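Local coordinates for protein adhesin LabA (Helicobacter pylori, PDB 6GMM) that probably serves as an adhesin that attaches the bacterium to the gastric mucosa through lectin-like recognition of LacdiNAc sugars, at residues Ile141-Gly149 against Asp344-Ala352. Sequence-based numbering, arbitrary orientation.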
ATOM      1  N   ILE A 141       2.453  -8.099 -18.489  1.00 19.05           N
ATOM      2  CA  ILE A 141       2.372  -8.616 -17.127  1.00 17.84           C
ATOM      3  C   ILE A 141       2.882 -10.046 -17.086  1.00 19.39           C
ATOM      4  O   ILE A 141       3.752 -10.351 -16.278  1.00 18.44           O
ATOM      5  CB  ILE A 141       0.945  -8.493 -16.527  1.00 19.40           C
ATOM      6  CG1 ILE A 141       0.552  -7.000 -16.381  1.00 19.61           C
ATOM      7  CG2 ILE A 141       0.875  -9.226 -15.164  1.00 18.07           C
ATOM      8  CD1 ILE A 141      -0.872  -6.719 -16.005  1.00 20.99           C
ATOM      9  N   GLN A 142       2.363 -10.913 -17.976  1.00 18.52           N
ATOM     10  CA  GLN A 142       2.758 -12.315 -18.039  1.00 19.54           C
ATOM     11  C   GLN A 142       4.246 -12.488 -18.327  1.00 26.15           C
ATOM     12  O   GLN A 142       4.882 -13.271 -17.628  1.00 24.72           O
ATOM     13  CB  GLN A 142       1.874 -13.101 -19.026  1.00 21.27           C
ATOM     14  CG  GLN A 142       0.533 -13.484 -18.401  1.00 34.64           C
ATOM     15  CD  GLN A 142       0.600 -14.572 -17.336  1.00 49.53           C
ATOM     16  OE1 GLN A 142       1.657 -15.028 -16.878  1.00 45.63           O
ATOM     17  NE2 GLN A 142      -0.550 -15.027 -16.925  1.00 36.79           N
ATOM     18  N   LYS A 143       4.827 -11.722 -19.302  1.00 25.44           N
ATOM     19  CA  LYS A 143       6.277 -11.813 -19.594  1.00 25.77           C
ATOM     20  C   LYS A 143       7.121 -11.268 -18.451  1.00 30.17           C
ATOM     21  O   LYS A 143       8.211 -11.781 -18.200  1.00 31.86           O
ATOM     22  CB  LYS A 143       6.669 -11.159 -20.937  1.00 27.63           C
ATOM     23  CG  LYS A 143       5.925 -11.710 -22.168  1.00 37.64           C
ATOM     24  CD  LYS A 143       6.366 -13.110 -22.618  1.00 47.77           C
ATOM     25  CE  LYS A 143       5.561 -13.638 -23.793  1.00 61.21           C
ATOM     26  NZ  LYS A 143       4.139 -13.936 -23.443  1.00 70.19           N
ATOM     27  N   ALA A 144       6.622 -10.248 -17.732  1.00 24.92           N
ATOM     28  CA  ALA A 144       7.385  -9.692 -16.609  1.00 23.51           C
ATOM     29  C   ALA A 144       7.542 -10.679 -15.461  1.00 27.47           C
ATOM     30  O   ALA A 144       8.572 -10.648 -14.770  1.00 27.09           O
ATOM     31  CB  ALA A 144       6.732  -8.435 -16.111  1.00 23.36           C
ATOM     32  N   PHE A 145       6.530 -11.537 -15.234  1.00 22.60           N
ATOM     33  CA  PHE A 145       6.577 -12.543 -14.167  1.00 22.66           C
ATOM     34  C   PHE A 145       7.495 -13.686 -14.570  1.00 29.61           C
ATOM     35  O   PHE A 145       8.067 -14.324 -13.707  1.00 29.04           O
ATOM     36  CB  PHE A 145       5.169 -13.108 -13.885  1.00 22.90           C
ATOM     37  CG  PHE A 145       4.390 -12.384 -12.816  1.00 23.03           C
ATOM     38  CD1 PHE A 145       3.707 -11.206 -13.106  1.00 23.81           C
ATOM     39  CD2 PHE A 145       4.266 -12.920 -11.539  1.00 23.07           C
ATOM     40  CE1 PHE A 145       2.928 -10.574 -12.134  1.00 22.78           C
ATOM     41  CE2 PHE A 145       3.457 -12.306 -10.587  1.00 24.63           C
ATOM     42  CZ  PHE A 145       2.823 -11.119 -10.879  1.00 21.59           C
ATOM     43  N   GLY A 146       7.586 -13.965 -15.871  1.00 30.30           N
ATOM     44  CA  GLY A 146       8.423 -15.041 -16.404  1.00 32.58           C
ATOM     45  C   GLY A 146       7.885 -16.436 -16.137  1.00 38.67           C
ATOM     46  O   GLY A 146       6.814 -16.596 -15.533  1.00 37.84           O
ATOM     47  N   SER A 147       8.629 -17.462 -16.584  1.00 36.79           N
ATOM     48  CA  SER A 147       8.198 -18.856 -16.429  1.00 38.05           C
ATOM     49  C   SER A 147       8.076 -19.278 -14.961  1.00 43.13           C
ATOM     50  O   SER A 147       7.139 -19.989 -14.615  1.00 44.34           O
ATOM     51  CB  SER A 147       9.087 -19.808 -17.234  1.00 42.03           C
ATOM     52  OG  SER A 147       9.947 -20.617 -16.447  1.00 51.85           O
ATOM     53  N   SER A 148       8.983 -18.789 -14.113  1.00 39.19           N
ATOM     54  CA  SER A 148       9.047 -19.069 -12.677  1.00 39.14           C
ATOM     55  C   SER A 148       8.006 -18.287 -11.849  1.00 40.30           C
ATOM     56  O   SER A 148       7.740 -18.627 -10.680  1.00 38.91           O
ATOM     57  CB  SER A 148      10.444 -18.733 -12.165  1.00 43.59           C
ATOM     58  OG  SER A 148      10.711 -17.350 -12.340  1.00 53.63           O
ATOM     59  N   GLY A 149       7.500 -17.204 -12.433  1.00 33.93           N
ATOM     60  CA  GLY A 149       6.562 -16.315 -11.767  1.00 32.46           C
ATOM     61  C   GLY A 149       7.244 -15.444 -10.731  1.00 37.53           C
ATOM     62  O   GLY A 149       6.561 -14.796  -9.940  1.00 38.55           O
ATOM     63  N   ASP A 344      10.547 -20.484 -21.828  1.00 67.85           N
ATOM     64  CA  ASP A 344       9.556 -21.321 -22.496  1.00 67.53           C
ATOM     65  C   ASP A 344       8.173 -20.617 -22.599  1.00 69.50           C
ATOM     66  O   ASP A 344       7.999 -19.721 -23.442  1.00 68.36           O
ATOM     67  CB  ASP A 344       9.462 -22.696 -21.802  1.00 70.27           C
ATOM     68  N   ASN A 345       7.203 -21.027 -21.746  1.00 64.32           N
ATOM     69  CA  ASN A 345       5.846 -20.475 -21.687  1.00 61.75           C
ATOM     70  C   ASN A 345       5.722 -19.610 -20.441  1.00 61.29           C
ATOM     71  O   ASN A 345       6.289 -19.942 -19.394  1.00 61.63           O
ATOM     72  CB  ASN A 345       4.791 -21.589 -21.649  1.00 63.67           C
ATOM     73  CG  ASN A 345       4.872 -22.584 -22.782  1.00 88.22           C
ATOM     74  OD1 ASN A 345       5.370 -23.710 -22.622  1.00 81.83           O
ATOM     75  ND2 ASN A 345       4.365 -22.197 -23.947  1.00 80.25           N
ATOM     76  N   THR A 346       4.970 -18.510 -20.552  1.00 52.75           N
ATOM     77  CA  THR A 346       4.774 -17.576 -19.453  1.00 50.06           C
ATOM     78  C   THR A 346       3.358 -17.700 -18.876  1.00 49.43           C
ATOM     79  O   THR A 346       2.406 -17.124 -19.412  1.00 46.54           O
ATOM     80  CB  THR A 346       5.166 -16.150 -19.876  1.00 55.32           C
ATOM     81  OG1 THR A 346       4.437 -15.787 -21.054  1.00 53.54           O
ATOM     82  CG2 THR A 346       6.661 -16.005 -20.118  1.00 52.01           C
ATOM     83  N   TRP A 347       3.229 -18.487 -17.791  1.00 45.86           N
ATOM     84  CA  TRP A 347       1.963 -18.713 -17.081  1.00 45.43           C
ATOM     85  C   TRP A 347       2.113 -18.438 -15.589  1.00 46.22           C
ATOM     86  O   TRP A 347       1.380 -18.999 -14.772  1.00 46.09           O
ATOM     87  CB  TRP A 347       1.457 -20.157 -17.268  1.00 45.28           C
ATOM     88  CG  TRP A 347       1.248 -20.601 -18.670  1.00 46.09           C
ATOM     89  CD1 TRP A 347       0.531 -19.966 -19.638  1.00 48.28           C
ATOM     90  CD2 TRP A 347       1.656 -21.852 -19.224  1.00 46.98           C
ATOM     91  NE1 TRP A 347       0.490 -20.738 -20.778  1.00 48.14           N
ATOM     92  CE2 TRP A 347       1.182 -21.897 -20.555  1.00 50.32           C
ATOM     93  CE3 TRP A 347       2.367 -22.951 -18.720  1.00 49.55           C
ATOM     94  CZ2 TRP A 347       1.407 -22.991 -21.392  1.00 50.37           C
ATOM     95  CZ3 TRP A 347       2.594 -24.034 -19.554  1.00 51.95           C
ATOM     96  CH2 TRP A 347       2.122 -24.044 -20.874  1.00 52.21           C
ATOM     97  N   GLY A 348       3.069 -17.590 -15.260  1.00 40.99           N
ATOM     98  CA  GLY A 348       3.411 -17.210 -13.897  1.00 39.65           C
ATOM     99  C   GLY A 348       2.427 -16.312 -13.182  1.00 38.83           C
ATOM    100  O   GLY A 348       2.395 -16.329 -11.958  1.00 38.77           O
ATOM    101  N   ALA A 349       1.623 -15.530 -13.910  1.00 32.71           N
ATOM    102  CA  ALA A 349       0.703 -14.568 -13.293  1.00 31.74           C
ATOM    103  C   ALA A 349      -0.772 -14.916 -13.366  1.00 35.47           C
ATOM    104  O   ALA A 349      -1.198 -15.625 -14.272  1.00 34.63           O
ATOM    105  CB  ALA A 349       0.920 -13.191 -13.907  1.00 31.83           C
ATOM    106  N   GLY A 350      -1.552 -14.348 -12.452  1.00 32.87           N
ATOM    107  CA  GLY A 350      -3.002 -14.488 -12.479  1.00 33.20           C
ATOM    108  C   GLY A 350      -3.709 -15.271 -11.398  1.00 36.94           C
ATOM    109  O   GLY A 350      -3.186 -15.478 -10.293  1.00 34.59           O
ATOM    110  N   CYS A 351      -4.938 -15.702 -11.748  1.00 33.71           N
ATOM    111  CA  CYS A 351      -5.930 -16.379 -10.907  1.00 35.17           C
ATOM    112  C   CYS A 351      -5.416 -17.632 -10.202  1.00 37.23           C
ATOM    113  O   CYS A 351      -5.962 -17.990  -9.158  1.00 37.83           O
ATOM    114  CB  CYS A 351      -7.192 -16.665 -11.714  1.00 37.54           C
ATOM    115  SG  CYS A 351      -6.862 -17.282 -13.385  1.00 42.51           S
ATOM    116  N   ALA A 352      -4.342 -18.260 -10.719  1.00 30.75           N
ATOM    117  CA  ALA A 352      -3.740 -19.448 -10.100  1.00 31.05           C
ATOM    118  C   ALA A 352      -3.003 -19.099  -8.796  1.00 35.16           C
ATOM    119  O   ALA A 352      -2.837 -19.961  -7.920  1.00 35.85           O
ATOM    120  CB  ALA A 352      -2.751 -20.067 -11.064  1.00 31.59           C
TER
HETATM  121  O   HOH W   1       4.363 -15.591 -16.552  1.00 18.29           O
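Gln142 turns its amide onto the backbone of Ala349 and meets both its N-H and its carbonyl, the first bond good and the second weak. Its OE1 accepts the Ala349 N-H at 3.0 Å (159° at the hydrogen), with the donor lifted out of the carbonyl plane, while its NE2 gives a weak, bent bond to Ala349 O at 2.8 Å. The bend at chi2 (-72°) swings the amide across to this loop. A water accepts from Gly348 N and lies within bonding distance of Gln142 O and Gln142 OE1. The methyl of Ala349 sits over one face of the Phe145 ring as a CH-pi contact, CB 3.7 Å from the ring centroid. The next residue after Gln142, Lys143, crosses Thr346 at about a right angle; bent at chi2 and chi4, it lets NZ donate a hydrogen bond to Thr346 OG1 (3.0 Å). Past the helix end, Gly149 and Gly348 pack backbone to backbone, their CA atoms 3.9 Å apart. The contact thus joins the C-terminal end of helix 128-145 to the loop between helices 327-330 and 354-366, which the Cys326-Cys351 disulfide ties back. Helix 57-76 meets both partners, with Asn67 touching Phe145 and Ala349 and Gln74 bonding Ala349 O, while Ile141 packs on helix 188-205.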